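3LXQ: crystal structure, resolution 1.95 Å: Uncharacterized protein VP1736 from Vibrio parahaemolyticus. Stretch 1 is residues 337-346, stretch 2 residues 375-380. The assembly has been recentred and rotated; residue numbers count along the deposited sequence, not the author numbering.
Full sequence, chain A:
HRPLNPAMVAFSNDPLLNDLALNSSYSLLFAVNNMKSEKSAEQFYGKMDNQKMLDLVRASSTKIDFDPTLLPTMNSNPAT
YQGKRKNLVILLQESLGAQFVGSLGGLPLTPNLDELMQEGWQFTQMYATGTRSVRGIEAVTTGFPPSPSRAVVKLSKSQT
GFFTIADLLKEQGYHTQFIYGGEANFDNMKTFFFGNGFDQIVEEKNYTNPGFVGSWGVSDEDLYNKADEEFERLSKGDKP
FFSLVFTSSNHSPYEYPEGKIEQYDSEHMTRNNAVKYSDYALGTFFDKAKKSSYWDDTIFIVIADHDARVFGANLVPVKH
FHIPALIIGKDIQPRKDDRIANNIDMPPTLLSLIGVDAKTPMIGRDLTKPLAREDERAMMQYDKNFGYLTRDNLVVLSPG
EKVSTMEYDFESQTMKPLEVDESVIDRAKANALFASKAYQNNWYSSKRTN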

# COMPACT_ATOMS: atom_id res chain seq x y z
N ASP A 337 13.17 7.70 7.29
CA ASP A 337 12.53 8.67 6.40
C ASP A 337 11.22 9.16 7.04
O ASP A 337 10.24 8.43 7.12
CB ASP A 337 12.26 7.99 5.05
CG ASP A 337 11.72 8.94 3.97
OD1 ASP A 337 11.31 10.09 4.27
OD2 ASP A 337 11.69 8.51 2.80
N ASP A 338 11.23 10.40 7.49
CA ASP A 338 10.10 10.95 8.21
C ASP A 338 9.13 11.73 7.28
O ASP A 338 8.23 12.41 7.77
CB ASP A 338 10.59 11.85 9.37
CG ASP A 338 11.55 11.12 10.32
OD1 ASP A 338 11.30 9.95 10.69
OD2 ASP A 338 12.57 11.73 10.73
N ARG A 339 9.31 11.62 5.96
CA ARG A 339 8.46 12.39 5.03
C ARG A 339 7.05 11.81 4.97
O ARG A 339 6.89 10.61 4.77
CB ARG A 339 9.08 12.45 3.62
CG ARG A 339 10.40 13.25 3.51
CD ARG A 339 11.02 13.18 2.09
NE ARG A 339 11.27 11.80 1.66
CZ ARG A 339 11.72 11.44 0.45
NH1 ARG A 339 11.96 12.35 -0.50
NH2 ARG A 339 11.92 10.16 0.18
N ILE A 340 6.03 12.65 5.16
CA ILE A 340 4.65 12.17 5.11
C ILE A 340 4.38 11.61 3.71
O ILE A 340 4.65 12.27 2.71
CB ILE A 340 3.58 13.27 5.43
CG1 ILE A 340 3.93 14.01 6.72
CG2 ILE A 340 2.18 12.63 5.57
CD1 ILE A 340 3.16 15.27 6.89
N ALA A 341 3.86 10.39 3.67
CA ALA A 341 3.59 9.69 2.41
C ALA A 341 2.37 8.78 2.54
O ALA A 341 1.88 8.55 3.65
CB ALA A 341 4.82 8.90 1.98
N ASN A 342 1.89 8.30 1.40
CA ASN A 342 0.79 7.34 1.31
C ASN A 342 1.33 6.06 0.72
O ASN A 342 2.35 6.08 0.03
CB ASN A 342 -0.29 7.85 0.37
CG ASN A 342 -1.41 8.61 1.07
OD1 ASN A 342 -1.87 9.63 0.56
ND2 ASN A 342 -1.88 8.08 2.20
N ASN A 343 0.63 4.96 0.94
CA ASN A 343 0.96 3.72 0.24
C ASN A 343 0.83 3.80 -1.30
O ASN A 343 1.48 3.04 -2.00
CB ASN A 343 0.19 2.51 0.82
CG ASN A 343 -1.31 2.74 0.95
OD1 ASN A 343 -1.85 3.81 0.63
ND2 ASN A 343 -2.00 1.71 1.43
N ILE A 344 0.01 4.72 -1.81
CA ILE A 344 -0.02 4.98 -3.26
C ILE A 344 1.29 5.60 -3.82
O ILE A 344 1.50 5.62 -5.04
CB ILE A 344 -1.23 5.84 -3.70
CG1 ILE A 344 -1.16 7.24 -3.10
CG2 ILE A 344 -2.57 5.17 -3.36
CD1 ILE A 344 -1.98 8.26 -3.83
N ASP A 345 2.17 6.07 -2.94
CA ASP A 345 3.51 6.52 -3.35
C ASP A 345 4.48 5.35 -3.50
O ASP A 345 5.57 5.50 -4.08
CB ASP A 345 4.10 7.53 -2.35
CG ASP A 345 3.20 8.74 -2.13
OD1 ASP A 345 2.58 9.20 -3.10
OD2 ASP A 345 3.12 9.25 -0.99
N MSE A 346 4.09 4.20 -2.99
CA MSE A 346 4.98 3.06 -3.04
C MSE A 346 5.20 2.51 -4.46
O MSE A 346 6.34 2.30 -4.84
CB MSE A 346 4.58 1.99 -2.03
CG MSE A 346 4.72 2.46 -0.58
SE MSE A 346 6.59 2.83 -0.06
CE MSE A 346 6.70 4.75 -0.48
N ASP A 375 5.42 19.77 0.29
CA ASP A 375 4.78 18.76 -0.55
C ASP A 375 4.48 17.43 0.15
O ASP A 375 3.72 16.59 -0.37
CB ASP A 375 5.58 18.56 -1.83
CG ASP A 375 5.58 19.80 -2.71
OD1 ASP A 375 4.51 20.45 -2.84
OD2 ASP A 375 6.65 20.14 -3.26
N GLU A 376 5.02 17.24 1.36
CA GLU A 376 4.68 16.06 2.15
C GLU A 376 3.18 16.05 2.38
O GLU A 376 2.61 17.09 2.69
CB GLU A 376 5.40 16.09 3.50
CG GLU A 376 6.90 16.00 3.36
CD GLU A 376 7.60 15.86 4.69
OE1 GLU A 376 6.93 15.57 5.71
OE2 GLU A 376 8.84 16.04 4.70
N ARG A 377 2.56 14.88 2.23
CA ARG A 377 1.10 14.76 2.37
C ARG A 377 0.64 13.32 2.48
O ARG A 377 1.34 12.38 2.04
CB ARG A 377 0.34 15.46 1.22
CG ARG A 377 0.49 14.79 -0.17
CD ARG A 377 -0.59 13.71 -0.42
NE ARG A 377 -0.33 12.99 -1.67
CZ ARG A 377 0.47 11.93 -1.80
NH1 ARG A 377 1.09 11.41 -0.73
NH2 ARG A 377 0.64 11.36 -3.00
N ALA A 378 -0.55 13.15 3.06
CA ALA A 378 -1.24 11.88 3.10
C ALA A 378 -2.73 12.11 2.88
O ALA A 378 -3.38 12.94 3.57
CB ALA A 378 -1.02 11.17 4.47
N MSE A 379 -3.27 11.38 1.91
CA MSE A 379 -4.71 11.32 1.72
C MSE A 379 -5.25 10.12 2.48
O MSE A 379 -4.69 9.04 2.39
CB MSE A 379 -5.06 11.16 0.24
CG MSE A 379 -4.27 12.06 -0.68
SE MSE A 379 -5.07 11.82 -2.45
CE MSE A 379 -3.43 12.10 -3.55
N MSE A 380 -6.35 10.30 3.20
CA MSE A 380 -6.99 9.15 3.82
C MSE A 380 -8.51 9.21 3.82
O MSE A 380 -9.13 10.27 4.04
CB MSE A 380 -6.35 8.80 5.18
CG MSE A 380 -6.30 9.89 6.18
SE MSE A 380 -4.67 9.91 7.29
CE MSE A 380 -4.33 11.80 6.95

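The two stretches run in the same direction, with Ile340 beside Glu376 (CA to CA 4.9 Å) and Asn342 beside Ala378 (CA to CA 5.3 Å). Direct backbone pairing is sparse. Arg377 N reaches Ile340 O at 3.4 Å, a weak hydrogen bond, and Ala341 CA lies 3.5 Å from Arg377 O as a CA-H...O contact. Side chains supply the stronger links.

The CA-to-CB bond of Glu376 points toward stretch 1, and its carboxylate accepts from the backbone there. Ile340 N donates to Glu376 OE1 at 3.1 Å, nearly straight at 171°. OE1 is also bonded elsewhere in the structure.

Asn342 bonds to the backbone of Met379 like a short piece of peptide. Met379 N donates to Asn342 OD1 at 2.6 Å, and Asn342 ND2 donates to Met379 O at 3.0 Å. The amide thus satisfies both polar backbone atoms of one strand residue. ND2 has a further partner elsewhere.

The CA-to-CB bond of Arg377 points away from stretch 1, but the side chain bends so that its end comes nearer. Its guanidinium meets the carboxylate of Asp345 in a two-pronged salt bridge. Arg377 NH2 donates to Asp345 OD1 at 2.9 Å and Arg377 NH1 to Asp345 OD2 at 3.0 Å, both at 170°. Asp345 OD1 lies at the edge of the guanidinium, near its plane, while Asn342 OD1 sits over one face. Asp345 OD2 also accepts from Asn342 N at 2.9 Å, so one carboxylate ties the 3-10 segment to both the strand before it and Arg377.

Arg339 forms a salt bridge within its own stretch, and its NH1 and NH2 are also bonded elsewhere in the structure. Arg339 NE donates to Asp337 OD1 and Arg339 NH2 to Asp337 OD2, both at 3.1 Å, and the backbone N of Arg339 also donates to OD1.

Two apolar side-chain contacts add to these bonds. Ile340 CG2 meets Ala378 CB at 3.7 Å, and Ile344 CD1 meets the selenomethionine methyl CE of Met379 at 4.1 Å.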